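Local coordinates for protein periplasmic beta-glucosidase (Pseudomonas aeruginosa, PDB 6R5T) that probably hydrolyses terminal, non-reducing beta-D-glucosyl residues with release of beta-D-glucose, as a periplasmic glycoside hydrolase of family 3, at residues Asp132-Glu140 with Ala484-Leu493; Ala278-Asn286 with Asp309-Val317. The protein carries 1 engineered substitution. All coordinates share one frame; numbering follows the deposited sequence.

Contact 1. Residues Asp132-Glu140 with Ala484-Leu493. With BGC (beta-D-glucopyranose), chain C; GAL (beta-D-galactopyranose), chain B.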
ATOM      1  N   ASP A 132       3.990   4.884   5.643  1.00 12.68           N
ATOM      2  CA  ASP A 132       2.977   5.468   4.741  1.00 12.85           C
ATOM      3  C   ASP A 132       2.723   6.886   5.201  1.00 13.81           C
ATOM      4  O   ASP A 132       2.016   7.117   6.156  1.00 15.21           O
ATOM      5  CB  ASP A 132       1.705   4.639   4.719  1.00 13.69           C
ATOM      6  CG  ASP A 132       0.702   5.045   3.647  1.00 16.17           C
ATOM      7  OD1 ASP A 132       0.602   6.268   3.322  1.00 15.57           O
ATOM      8  OD2 ASP A 132       0.068   4.080   3.101  1.00 17.03           O
ATOM      9  N   ALA A 133       3.295   7.836   4.455  1.00 13.29           N
ATOM     10  CA  ALA A 133       3.228   9.260   4.814  1.00 13.60           C
ATOM     11  C   ALA A 133       1.790   9.814   4.808  1.00 12.69           C
ATOM     12  O   ALA A 133       1.571  10.897   5.330  1.00 13.37           O
ATOM     13  CB  ALA A 133       4.108  10.043   3.837  1.00 13.67           C
ATOM     14  N   ARG A 134       0.823   9.140   4.187  1.00 11.18           N
ATOM     15  CA  ARG A 134      -0.571   9.683   4.132  1.00 10.50           C
ATOM     16  C   ARG A 134      -1.246   9.659   5.499  1.00 11.78           C
ATOM     17  O   ARG A 134      -2.157  10.457   5.739  1.00 11.55           O
ATOM     18  CB  ARG A 134      -1.415   8.842   3.176  1.00 10.60           C
ATOM     19  CG  ARG A 134      -0.926   8.892   1.739  1.00 10.83           C
ATOM     20  CD  ARG A 134      -1.743   7.951   0.879  1.00 10.93           C
ATOM     21  NE  ARG A 134      -1.371   6.574   1.127  1.00 11.13           N
ATOM     22  CZ  ARG A 134      -1.849   5.550   0.439  1.00 11.58           C
ATOM     23  NH1 ARG A 134      -2.762   5.724  -0.492  1.00 12.89           N
ATOM     24  NH2 ARG A 134      -1.460   4.333   0.726  1.00 12.74           N
ATOM     25  N   TRP A 135      -0.826   8.764   6.369  1.00 10.87           N
ATOM     26  CA  TRP A 135      -1.516   8.563   7.671  1.00 11.49           C
ATOM     27  C   TRP A 135      -1.342   9.816   8.557  1.00 13.29           C
ATOM     28  O   TRP A 135      -0.213  10.254   8.771  1.00 14.29           O
ATOM     29  CB  TRP A 135      -0.936   7.312   8.310  1.00 10.92           C
ATOM     30  CG  TRP A 135      -1.647   6.833   9.549  1.00 11.71           C
ATOM     31  CD1 TRP A 135      -2.968   6.540   9.662  1.00 13.37           C
ATOM     32  CD2 TRP A 135      -1.060   6.395  10.783  1.00 11.45           C
ATOM     33  NE1 TRP A 135      -3.247   5.993  10.890  1.00 13.92           N
ATOM     34  CE2 TRP A 135      -2.088   5.864  11.585  1.00 12.16           C
ATOM     35  CE3 TRP A 135       0.241   6.381  11.288  1.00 11.43           C
ATOM     36  CZ2 TRP A 135      -1.860   5.311  12.849  1.00 12.96           C
ATOM     37  CZ3 TRP A 135       0.468   5.876  12.553  1.00 10.99           C
ATOM     38  CH2 TRP A 135      -0.579   5.327  13.326  1.00 11.39           C
ATOM     39  N   GLY A 136      -2.424  10.312   9.149  1.00 14.32           N
ATOM     40  CA  GLY A 136      -2.353  11.550   9.928  1.00 17.84           C
ATOM     41  C   GLY A 136      -1.584  11.374  11.215  1.00 16.67           C
ATOM     42  O   GLY A 136      -1.048  12.346  11.725  1.00 19.36           O
ATOM     43  N   ARG A 137      -1.415  10.147  11.683  1.00 13.03           N
ATOM     44  CA  ARG A 137      -0.731   9.926  12.983  1.00 13.23           C
ATOM     45  C   ARG A 137       0.762   9.694  12.843  1.00 12.96           C
ATOM     46  O   ARG A 137       1.423   9.386  13.854  1.00 12.76           O
ATOM     47  CB  ARG A 137      -1.445   8.805  13.714  1.00 12.68           C
ATOM     48  CG  ARG A 137      -2.921   9.104  13.884  1.00 13.38           C
ATOM     49  CD  ARG A 137      -3.661   8.140  14.824  1.00 14.46           C
ATOM     50  NE  ARG A 137      -3.296   8.484  16.186  1.00 15.67           N
ATOM     51  CZ  ARG A 137      -4.063   8.298  17.267  1.00 17.96           C
ATOM     52  NH1 ARG A 137      -5.238   7.707  17.151  1.00 16.57           N
ATOM     53  NH2 ARG A 137      -3.621   8.752  18.439  1.00 17.91           N
ATOM     54  N   VAL A 138       1.336   9.870  11.656  1.00 11.90           N
ATOM     55  CA  VAL A 138       2.812   9.756  11.523  0.50 11.78           C
ATOM     56  C   VAL A 138       3.466  10.809  12.431  1.00 11.90           C
ATOM     57  O   VAL A 138       4.578  10.530  12.898  1.00 13.03           O
ATOM     58  CB  VAL A 138       3.292   9.901  10.067  0.50 12.65           C
ATOM     59  CG1 VAL A 138       2.735   8.794   9.183  0.50 13.63           C
ATOM     60  CG2 VAL A 138       2.952  11.258   9.520  0.50 12.49           C
ATOM     61  N   SER A 139       2.771  11.913  12.681  1.00 11.80           N
ATOM     62  CA  SER A 139       3.340  13.005  13.533  1.00 13.59           C
ATOM     63  C   SER A 139       3.614  12.518  14.963  1.00 14.36           C
ATOM     64  O   SER A 139       4.525  13.074  15.672  1.00 15.55           O
ATOM     65  CB  SER A 139       2.418  14.192  13.536  1.00 15.05           C
ATOM     66  OG  SER A 139       1.197  13.832  14.184  1.00 22.71           O
ATOM     67  N   GLU A 140       2.940  11.466  15.381  1.00 15.17           N
ATOM     68  CA  GLU A 140       3.031  10.943  16.772  1.00 15.26           C
ATOM     69  C   GLU A 140       4.126   9.918  16.975  1.00 16.37           C
ATOM     70  O   GLU A 140       4.425   9.661  18.127  1.00 14.68           O
ATOM     71  CB  GLU A 140       1.727  10.256  17.140  1.00 17.49           C
ATOM     72  CG  GLU A 140       0.637  11.240  17.253  1.00 24.33           C
ATOM     73  CD  GLU A 140      -0.674  10.519  17.282  1.00 24.43           C
ATOM     74  OE1 GLU A 140      -0.822   9.616  18.194  1.00 25.09           O
ATOM     75  OE2 GLU A 140      -1.500  10.836  16.366  1.00 26.07           O
ATOM     76  N   ALA A 484      -2.572  16.784  10.288  1.00 16.92           N
ATOM     77  CA  ALA A 484      -1.661  15.666  10.660  1.00 18.83           C
ATOM     78  C   ALA A 484      -2.003  15.225  12.066  1.00 19.78           C
ATOM     79  O   ALA A 484      -1.209  15.377  13.010  1.00 18.72           O
ATOM     80  CB  ALA A 484      -0.208  16.059  10.550  1.00 21.36           C
ATOM     81  N   HIS A 485      -3.208  14.709  12.175  1.00 20.05           N
ATOM     82  CA  HIS A 485      -3.788  14.348  13.472  1.00 24.20           C
ATOM     83  C   HIS A 485      -4.596  13.053  13.289  1.00 19.15           C
ATOM     84  O   HIS A 485      -4.679  12.508  12.172  1.00 18.19           O
ATOM     85  CB  HIS A 485      -4.386  15.656  13.995  1.00 35.84           C
ATOM     86  CG  HIS A 485      -5.803  15.614  14.380  1.00 41.47           C
ATOM     87  ND1 HIS A 485      -6.785  15.885  13.483  1.00 52.26           N
ATOM     88  CD2 HIS A 485      -6.395  15.236  15.520  1.00 53.04           C
ATOM     89  CE1 HIS A 485      -7.944  15.729  14.076  1.00 52.95           C
ATOM     90  NE2 HIS A 485      -7.738  15.327  15.324  1.00 49.79           N
ATOM     91  N   GLU A 486      -5.134  12.553  14.367  1.00 17.23           N
ATOM     92  CA  GLU A 486      -6.028  11.386  14.236  1.00 17.61           C
ATOM     93  C   GLU A 486      -7.066  11.623  13.138  1.00 16.33           C
ATOM     94  O   GLU A 486      -7.721  12.704  13.089  1.00 16.28           O
ATOM     95  CB  GLU A 486      -6.679  11.105  15.574  1.00 18.90           C
ATOM     96  CG  GLU A 486      -7.686   9.984  15.490  1.00 18.73           C
ATOM     97  CD  GLU A 486      -8.394   9.663  16.774  1.00 20.27           C
ATOM     98  OE1 GLU A 486      -8.127  10.398  17.784  1.00 20.73           O
ATOM     99  OE2 GLU A 486      -9.134   8.622  16.824  1.00 18.04           O
ATOM    100  N   ALA A 487      -7.311  10.589  12.337  1.00 15.09           N
ATOM    101  CA  ALA A 487      -8.320  10.516  11.245  1.00 16.00           C
ATOM    102  C   ALA A 487      -7.985  11.458  10.070  1.00 17.16           C
ATOM    103  O   ALA A 487      -8.651  11.268   9.019  1.00 20.63           O
ATOM    104  CB  ALA A 487      -9.710  10.734  11.741  1.00 16.10           C
ATOM    105  N   SER A 488      -6.924  12.289  10.079  1.00 14.46           N
ATOM    106  CA  SER A 488      -6.670  13.262   8.991  0.50 15.39           C
ATOM    107  C   SER A 488      -5.746  12.662   7.925  1.00 14.48           C
ATOM    108  O   SER A 488      -4.642  13.134   7.740  1.00 14.96           O
ATOM    109  CB  SER A 488      -6.083  14.542   9.534  0.50 17.17           C
ATOM    110  OG  SER A 488      -6.919  15.106  10.524  0.50 21.75           O
ATOM    111  N   SER A 489      -6.179  11.602   7.272  1.00 13.14           N
ATOM    112  CA  SER A 489      -5.360  10.988   6.224  1.00 13.13           C
ATOM    113  C   SER A 489      -5.452  11.868   4.981  1.00 13.10           C
ATOM    114  O   SER A 489      -6.507  12.396   4.653  1.00 12.49           O
ATOM    115  CB  SER A 489      -5.823   9.610   5.985  1.00 14.98           C
ATOM    116  OG  SER A 489      -5.683   8.872   7.181  1.00 15.46           O
ATOM    117  N   ARG A 490      -4.332  11.997   4.302  1.00 12.86           N
ATOM    118  CA  ARG A 490      -4.201  12.852   3.096  1.00 13.73           C
ATOM    119  C   ARG A 490      -3.996  12.005   1.856  1.00 14.73           C
ATOM    120  O   ARG A 490      -3.237  11.054   1.882  1.00 16.11           O
ATOM    121  CB  ARG A 490      -3.003  13.781   3.228  1.00 16.29           C
ATOM    122  CG  ARG A 490      -3.283  15.011   4.048  1.00 18.26           C
ATOM    123  CD  ARG A 490      -2.209  16.084   4.026  1.00 17.88           C
ATOM    124  NE  ARG A 490      -2.350  16.952   2.884  1.00 17.71           N
ATOM    125  CZ  ARG A 490      -1.369  17.707   2.383  1.00 19.15           C
ATOM    126  NH1 ARG A 490      -0.192  17.760   2.985  1.00 19.41           N
ATOM    127  NH2 ARG A 490      -1.578  18.449   1.315  1.00 19.67           N
ATOM    128  N   THR A 491      -4.592  12.429   0.743  1.00 13.40           N
ATOM    129  CA  THR A 491      -4.360  11.872  -0.597  1.00 13.20           C
ATOM    130  C   THR A 491      -3.311  12.660  -1.368  1.00 14.82           C
ATOM    131  O   THR A 491      -3.016  12.243  -2.468  1.00 15.98           O
ATOM    132  CB  THR A 491      -5.646  11.845  -1.431  1.00 14.38           C
ATOM    133  OG1 THR A 491      -6.093  13.193  -1.632  1.00 14.25           O
ATOM    134  CG2 THR A 491      -6.726  11.057  -0.724  1.00 14.36           C
ATOM    135  N   ASP A 492      -2.833  13.789  -0.861  1.00 15.05           N
ATOM    136  CA  ASP A 492      -1.882  14.699  -1.534  1.00 15.83           C
ATOM    137  C   ASP A 492      -0.818  14.974  -0.472  1.00 15.88           C
ATOM    138  O   ASP A 492      -1.221  15.314   0.630  1.00 17.63           O
ATOM    139  CB  ASP A 492      -2.640  15.946  -1.973  1.00 18.34           C
ATOM    140  CG  ASP A 492      -1.867  17.017  -2.700  1.00 21.76           C
ATOM    141  OD1 ASP A 492      -0.672  16.896  -2.817  1.00 20.54           O
ATOM    142  OD2 ASP A 492      -2.507  18.041  -3.102  1.00 28.09           O
ATOM    143  N   LEU A 493       0.452  14.841  -0.774  1.00 11.94           N
ATOM    144  CA  LEU A 493       1.513  15.118   0.221  1.00 12.65           C
ATOM    145  C   LEU A 493       2.172  16.475  -0.048  1.00 13.43           C
ATOM    146  O   LEU A 493       3.123  16.803   0.665  1.00 14.30           O
ATOM    147  CB  LEU A 493       2.580  14.022   0.215  1.00 13.74           C
ATOM    148  CG  LEU A 493       2.041  12.616   0.522  1.00 15.17           C
ATOM    149  CD1 LEU A 493       3.183  11.658   0.327  1.00 16.95           C
ATOM    150  CD2 LEU A 493       1.475  12.527   1.941  1.00 15.47           C
TER
HETATM  151  C2  BGC C   1      -5.216   8.089  22.852  1.00 24.31           C
HETATM  152  C3  BGC C   1      -6.678   7.953  23.325  1.00 26.51           C
HETATM  153  C4  BGC C   1      -7.552   8.491  22.160  1.00 26.68           C
HETATM  154  C5  BGC C   1      -7.270   7.589  20.945  1.00 26.59           C
HETATM  155  C6  BGC C   1      -8.011   8.027  19.702  1.00 26.36           C
HETATM  156  C1  BGC C   1      -5.035   7.304  21.548  1.00 23.39           C
HETATM  157  O1  BGC C   1      -3.730   7.589  21.150  1.00 21.73           O
HETATM  158  O2  BGC C   1      -4.252   7.620  23.786  1.00 23.90           O
HETATM  159  O3  BGC C   1      -6.870   8.790  24.484  1.00 27.70           O
HETATM  160  O4  BGC C   1      -8.928   8.371  22.557  1.00 27.37           O
HETATM  161  O5  BGC C   1      -5.942   7.777  20.555  1.00 23.06           O
HETATM  162  O6  BGC C   1      -7.730   7.124  18.626  1.00 24.20           O
HETATM  163  C1  GAL B   2      -9.682   9.587  22.586  1.00 29.67           C
HETATM  164  C2  GAL B   2      -9.142  10.597  23.618  1.00 34.60           C
HETATM  165  C3  GAL B   2     -10.072  11.814  23.617  1.00 32.26           C
HETATM  166  C4  GAL B   2     -10.108  12.394  22.183  1.00 31.55           C
HETATM  167  C5  GAL B   2     -10.539  11.276  21.213  1.00 32.12           C
HETATM  168  C6  GAL B   2     -10.466  11.732  19.761  1.00 30.95           C
HETATM  169  O2  GAL B   2      -9.106   9.983  24.897  1.00 34.85           O
HETATM  170  O3  GAL B   2      -9.518  12.788  24.525  1.00 27.40           O
HETATM  171  O4  GAL B   2      -8.750  12.816  21.916  1.00 32.57           O
HETATM  172  O5  GAL B   2      -9.636  10.117  21.275  1.00 31.86           O
HETATM  173  O6  GAL B   2     -10.813  10.621  18.898  1.00 34.30           O
HETATM  174  O   HOH W   1      -4.982   9.857   9.673  1.00 26.98           O
HETATM  175  O   HOH W   2      -1.111  12.951  14.632  1.00 31.74           O
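R137 and E486 meet at the bound disaccharide, CB of E486 lying over one face of the R137 guanidinium. The two charges form only a long ion pair, R137 NH1 to E486 OE1 at 4.0 Å; no N-H points at the oxygen, so charge alone acts. Each binds sugar instead: R137 NH1 donates to O6 of the glucose unit (3.0 Å), NH2 to its O5 and O1, while E486 OE2 accepts from glucose O6 (2.7 Å) and OE1 from galactose O6. The E486 chain, CG anti to the backbone N (chi1 176°), runs extended to reach them. In the second shell, E140 holds R137 side-on, NH2 to OE1 at 2.9 Å and NE to OE2; R585 of the second subunit and Y190 bind E486 OE2. Farther from the sugar, R490 N donates to R134 O (3.0 Å, 164° at hydrogen). A water accepts from G136 N and donates to S489 OG, which also bonds to G187 O. L493 CD1 packs on A133 CB. These are two loops, one between strand 121-122 and helix 146-161 of the family 3 N-terminal domain, the other between strand 472-478 and helix 497-508 of the C-terminal domain, joined at the glycan pocket.

Contact 2. Residues Ala278-Asn286 with Asp309-Val317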
ATOM      1  N   ALA A 278     -13.247  -9.377  24.328  1.00 13.68           N
ATOM      2  CA  ALA A 278     -12.180  -8.470  24.810  1.00 13.73           C
ATOM      3  C   ALA A 278     -11.554  -9.001  26.105  1.00 13.42           C
ATOM      4  O   ALA A 278     -10.347  -9.078  26.215  1.00 15.52           O
ATOM      5  CB  ALA A 278     -12.740  -7.098  24.994  1.00 14.23           C
ATOM      6  N   ILE A 279     -12.356  -9.389  27.092  1.00 14.77           N
ATOM      7  CA  ILE A 279     -11.754  -9.775  28.393  1.00 15.85           C
ATOM      8  C   ILE A 279     -10.998 -11.094  28.220  1.00 15.24           C
ATOM      9  O   ILE A 279      -9.903 -11.224  28.779  1.00 17.21           O
ATOM     10  CB  ILE A 279     -12.783  -9.794  29.552  1.00 17.11           C
ATOM     11  CG1 ILE A 279     -11.968  -9.729  30.861  1.00 20.55           C
ATOM     12  CG2 ILE A 279     -13.737 -10.964  29.421  1.00 16.92           C
ATOM     13  CD1 ILE A 279     -12.694  -9.350  32.103  1.00 22.54           C
ATOM     14  N   GLN A 280     -11.512 -12.023  27.420  1.00 14.29           N
ATOM     15  CA  GLN A 280     -10.835 -13.333  27.254  1.00 16.70           C
ATOM     16  C   GLN A 280      -9.589 -13.180  26.374  1.00 16.75           C
ATOM     17  O   GLN A 280      -8.611 -13.954  26.567  1.00 18.39           O
ATOM     18  CB  GLN A 280     -11.822 -14.381  26.768  1.00 19.64           C
ATOM     19  CG  GLN A 280     -12.893 -14.643  27.827  1.00 22.77           C
ATOM     20  CD  GLN A 280     -13.444 -16.047  27.755  1.00 25.73           C
ATOM     21  OE1 GLN A 280     -13.411 -16.782  28.772  1.00 29.80           O
ATOM     22  NE2 GLN A 280     -13.966 -16.397  26.587  1.00 21.57           N
ATOM     23  N   ALA A 281      -9.554 -12.191  25.493  1.00 15.29           N
ATOM     24  CA  ALA A 281      -8.357 -11.940  24.686  1.00 16.01           C
ATOM     25  C   ALA A 281      -7.207 -11.412  25.520  1.00 15.65           C
ATOM     26  O   ALA A 281      -6.051 -11.732  25.219  1.00 17.20           O
ATOM     27  CB  ALA A 281      -8.687 -11.022  23.540  1.00 16.06           C
ATOM     28  N   GLY A 282      -7.528 -10.688  26.575  1.00 15.82           N
ATOM     29  CA  GLY A 282      -6.523 -10.138  27.490  1.00 15.45           C
ATOM     30  C   GLY A 282      -6.612  -8.639  27.672  1.00 14.45           C
ATOM     31  O   GLY A 282      -5.617  -8.073  28.160  1.00 17.57           O
ATOM     32  N   VAL A 283      -7.754  -8.012  27.386  1.00 14.24           N
ATOM     33  CA  VAL A 283      -7.937  -6.564  27.661  1.00 14.03           C
ATOM     34  C   VAL A 283      -8.396  -6.403  29.117  1.00 15.75           C
ATOM     35  O   VAL A 283      -9.441  -6.991  29.458  1.00 16.78           O
ATOM     36  CB  VAL A 283      -8.942  -5.946  26.698  1.00 15.48           C
ATOM     37  CG1 VAL A 283      -9.217  -4.519  27.081  1.00 17.08           C
ATOM     38  CG2 VAL A 283      -8.459  -6.039  25.261  1.00 15.07           C
ATOM     39  N   ASP A 284      -7.617  -5.715  29.929  1.00 13.91           N
ATOM     40  CA  ASP A 284      -7.925  -5.591  31.385  1.00 15.25           C
ATOM     41  C   ASP A 284      -8.890  -4.448  31.644  1.00 17.11           C
ATOM     42  O   ASP A 284      -9.861  -4.614  32.423  1.00 17.02           O
ATOM     43  CB  ASP A 284      -6.663  -5.369  32.206  1.00 15.08           C
ATOM     44  CG  ASP A 284      -5.673  -6.504  32.181  1.00 16.60           C
ATOM     45  OD1 ASP A 284      -6.068  -7.713  31.914  1.00 17.69           O
ATOM     46  OD2 ASP A 284      -4.507  -6.214  32.433  1.00 17.69           O
ATOM     47  N   MET A 285      -8.642  -3.300  31.047  1.00 16.68           N
ATOM     48  CA  MET A 285      -9.362  -2.082  31.439  1.00 16.68           C
ATOM     49  C   MET A 285     -10.099  -1.567  30.205  1.00 18.56           C
ATOM     50  O   MET A 285      -9.553  -1.559  29.043  1.00 17.43           O
ATOM     51  CB  MET A 285      -8.373  -1.095  32.064  1.00 17.74           C
ATOM     52  CG  MET A 285      -8.884   0.262  32.254  1.00 18.29           C
ATOM     53  SD  MET A 285      -7.719   1.097  33.426  1.00 19.94           S
ATOM     54  CE  MET A 285      -8.678   0.981  34.950  1.00 18.52           C
ATOM     55  N   ASN A 286     -11.348  -1.214  30.421  1.00 16.62           N
ATOM     56  CA  ASN A 286     -12.333  -0.830  29.386  1.00 17.10           C
ATOM     57  C   ASN A 286     -12.493   0.682  29.361  1.00 18.11           C
ATOM     58  O   ASN A 286     -13.033   1.267  30.327  1.00 17.95           O
ATOM     59  CB  ASN A 286     -13.617  -1.577  29.728  1.00 19.07           C
ATOM     60  CG  ASN A 286     -14.851  -1.265  28.920  1.00 20.10           C
ATOM     61  OD1 ASN A 286     -15.956  -1.317  29.508  1.00 22.06           O
ATOM     62  ND2 ASN A 286     -14.690  -1.021  27.621  1.00 17.14           N
ATOM     63  N   ASP A 309     -10.808 -14.673  34.625  1.00 21.12           N
ATOM     64  CA  ASP A 309     -10.747 -13.549  33.633  1.00 20.71           C
ATOM     65  C   ASP A 309     -10.924 -12.215  34.386  1.00 20.54           C
ATOM     66  O   ASP A 309     -10.122 -11.252  34.217  1.00 18.42           O
ATOM     67  CB  ASP A 309     -11.819 -13.709  32.555  1.00 22.80           C
ATOM     68  CG  ASP A 309     -11.624 -14.915  31.658  1.00 25.62           C
ATOM     69  OD1 ASP A 309     -10.454 -15.127  31.269  1.00 26.49           O
ATOM     70  OD2 ASP A 309     -12.642 -15.633  31.356  1.00 24.68           O
ATOM     71  N   ILE A 310     -11.917 -12.130  35.284  1.00 18.69           N
ATOM     72  CA  ILE A 310     -12.145 -10.912  36.114  0.50 18.79           C
ATOM     73  C   ILE A 310     -10.948 -10.731  37.047  1.00 17.60           C
ATOM     74  O   ILE A 310     -10.464  -9.606  37.220  1.00 17.02           O
ATOM     75  CB  ILE A 310     -13.446 -11.058  36.922  0.50 18.74           C
ATOM     76  CG1 ILE A 310     -14.655 -11.285  36.016  0.50 19.88           C
ATOM     77  CG2 ILE A 310     -13.635  -9.890  37.869  0.50 19.70           C
ATOM     78  CD1 ILE A 310     -15.071 -10.058  35.280  0.50 21.48           C
ATOM     79  N   ASP A 311     -10.514 -11.819  37.674  1.00 16.87           N
ATOM     80  CA  ASP A 311      -9.434 -11.709  38.675  1.00 17.53           C
ATOM     81  C   ASP A 311      -8.142 -11.210  38.021  1.00 17.45           C
ATOM     82  O   ASP A 311      -7.413 -10.440  38.679  1.00 18.72           O
ATOM     83  CB  ASP A 311      -9.213 -13.024  39.409  1.00 20.31           C
ATOM     84  CG  ASP A 311     -10.329 -13.361  40.395  1.00 22.28           C
ATOM     85  OD1 ASP A 311     -11.157 -12.476  40.679  1.00 20.99           O
ATOM     86  OD2 ASP A 311     -10.339 -14.538  40.866  1.00 24.69           O
ATOM     87  N   ARG A 312      -7.839 -11.674  36.808  1.00 17.14           N
ATOM     88  CA  ARG A 312      -6.577 -11.309  36.108  1.00 20.32           C
ATOM     89  C   ARG A 312      -6.612  -9.807  35.878  1.00 17.31           C
ATOM     90  O   ARG A 312      -5.629  -9.128  36.200  1.00 18.77           O
ATOM     91  CB  ARG A 312      -6.507 -12.036  34.765  1.00 21.79           C
ATOM     92  CG  ARG A 312      -5.279 -11.687  33.937  1.00 27.46           C
ATOM     93  CD  ARG A 312      -5.579 -11.944  32.460  1.00 29.75           C
ATOM     94  NE  ARG A 312      -6.267 -10.751  31.913  1.00 32.22           N
ATOM     95  CZ  ARG A 312      -7.383 -10.772  31.188  1.00 32.45           C
ATOM     96  NH1 ARG A 312      -7.974 -11.939  30.908  1.00 32.92           N
ATOM     97  NH2 ARG A 312      -7.888  -9.628  30.743  1.00 23.14           N
ATOM     98  N   ALA A 313      -7.740  -9.329  35.370  1.00 16.26           N
ATOM     99  CA  ALA A 313      -7.941  -7.935  34.940  1.00 14.85           C
ATOM    100  C   ALA A 313      -7.831  -7.031  36.158  1.00 15.95           C
ATOM    101  O   ALA A 313      -7.096  -6.032  36.171  1.00 14.71           O
ATOM    102  CB  ALA A 313      -9.236  -7.805  34.212  1.00 15.12           C
ATOM    103  N   CYS A 314      -8.535  -7.397  37.246  1.00 14.77           N
ATOM    104  CA  CYS A 314      -8.516  -6.609  38.486  1.00 14.76           C
ATOM    105  C   CYS A 314      -7.119  -6.588  39.116  1.00 14.88           C
ATOM    106  O   CYS A 314      -6.647  -5.520  39.502  1.00 14.66           O
ATOM    107  CB  CYS A 314      -9.538  -7.213  39.439  1.00 16.19           C
ATOM    108  SG  CYS A 314      -9.639  -6.259  40.971  1.00 19.34           S
ATOM    109  N   ARG A 315      -6.436  -7.733  39.187  1.00 14.85           N
ATOM    110  CA  ARG A 315      -5.092  -7.792  39.751  1.00 16.25           C
ATOM    111  C   ARG A 315      -4.170  -6.825  39.004  1.00 14.84           C
ATOM    112  O   ARG A 315      -3.410  -6.128  39.639  1.00 14.59           O
ATOM    113  CB  ARG A 315      -4.512  -9.204  39.710  1.00 18.29           C
ATOM    114  CG  ARG A 315      -3.065  -9.320  40.161  1.00 22.93           C
ATOM    115  CD  ARG A 315      -2.073  -9.200  38.977  1.00 26.93           C
ATOM    116  NE  ARG A 315      -0.713  -8.890  39.408  1.00 30.59           N
ATOM    117  CZ  ARG A 315       0.217  -8.274  38.676  1.00 31.12           C
ATOM    118  NH1 ARG A 315      -0.030  -7.848  37.440  1.00 32.54           N
ATOM    119  NH2 ARG A 315       1.402  -8.038  39.212  1.00 32.94           N
ATOM    120  N   ASP A 316      -4.308  -6.750  37.684  1.00 15.00           N
ATOM    121  CA  ASP A 316      -3.429  -5.866  36.902  1.00 16.04           C
ATOM    122  C   ASP A 316      -3.715  -4.407  37.247  1.00 14.54           C
ATOM    123  O   ASP A 316      -2.753  -3.610  37.327  1.00 15.82           O
ATOM    124  CB  ASP A 316      -3.563  -6.179  35.409  1.00 15.00           C
ATOM    125  CG  ASP A 316      -3.004  -7.512  34.961  1.00 17.99           C
ATOM    126  OD1 ASP A 316      -2.309  -8.153  35.771  1.00 19.95           O
ATOM    127  OD2 ASP A 316      -3.313  -7.913  33.795  1.00 19.53           O
ATOM    128  N   VAL A 317      -4.985  -4.026  37.441  1.00 13.75           N
ATOM    129  CA  VAL A 317      -5.283  -2.630  37.809  1.00 13.39           C
ATOM    130  C   VAL A 317      -4.675  -2.332  39.192  1.00 15.09           C
ATOM    131  O   VAL A 317      -4.046  -1.278  39.372  1.00 14.70           O
ATOM    132  CB  VAL A 317      -6.793  -2.373  37.773  1.00 14.53           C
ATOM    133  CG1 VAL A 317      -7.107  -0.995  38.333  1.00 14.99           C
ATOM    134  CG2 VAL A 317      -7.309  -2.510  36.333  1.00 15.52           C
TER
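R312 and D284 form the salt bridge between these segments: NE and NH2 both reach D284 OD1, at 3.0 and 2.9 Å, side-on and within 3° of the guanidinium plane. The end-on NH1 and NH2 pair shares another acceptor, I279 O, with NH1 at 3.0 Å. A bend at chi3 (84°) in the R312 chain turns the group to this double duty, and CA of G282 lies over one of its faces, 3.5 Å above the plane. Among the acids, D284 OD2 and D316 OD2 stand 2.5 Å apart, their carboxylate planes 56° from each other; one probably carries a proton, while R243 also pairs with D316 OD2. Apolar packing centres on I279, a knob among D309, I310, R312 and A313, its CD1 4.0 Å from I310 CD1. Further along, M285 CE meets V317 CG2 at the same distance. In the backbone, G282, with positive phi, is the C-prime residue of a Schellman motif, V283 N returning to A278 O at 3.0 Å. Helix 271-281 thus ends against helix 307-323 and the chain turns toward strand 286-287, as a helix-to-strand connection in the TIM-barrel-like N-terminal domain.

Contacts 1 and 2 are both buried, yet differ in place: the centre of contact 1 lies about 12 Å from the centre of the chain, that of contact 2 about 27 Å. Their centres lie about 32 Å apart and they share no atoms in touch, although contact 2 is nested inside the long chain loop that contact 1 closes. Contact 1 joins two domains through irregular loops, uses ordered waters and sugar hydroxyls, and is reached by the second subunit. Contact 2 stays within the N-terminal domain, pairs a helix end with a helix, and is touched by no other protein chain. In both, arginine meets carboxylate; R137 also binds sugar, whereas R312 also takes a backbone carbonyl.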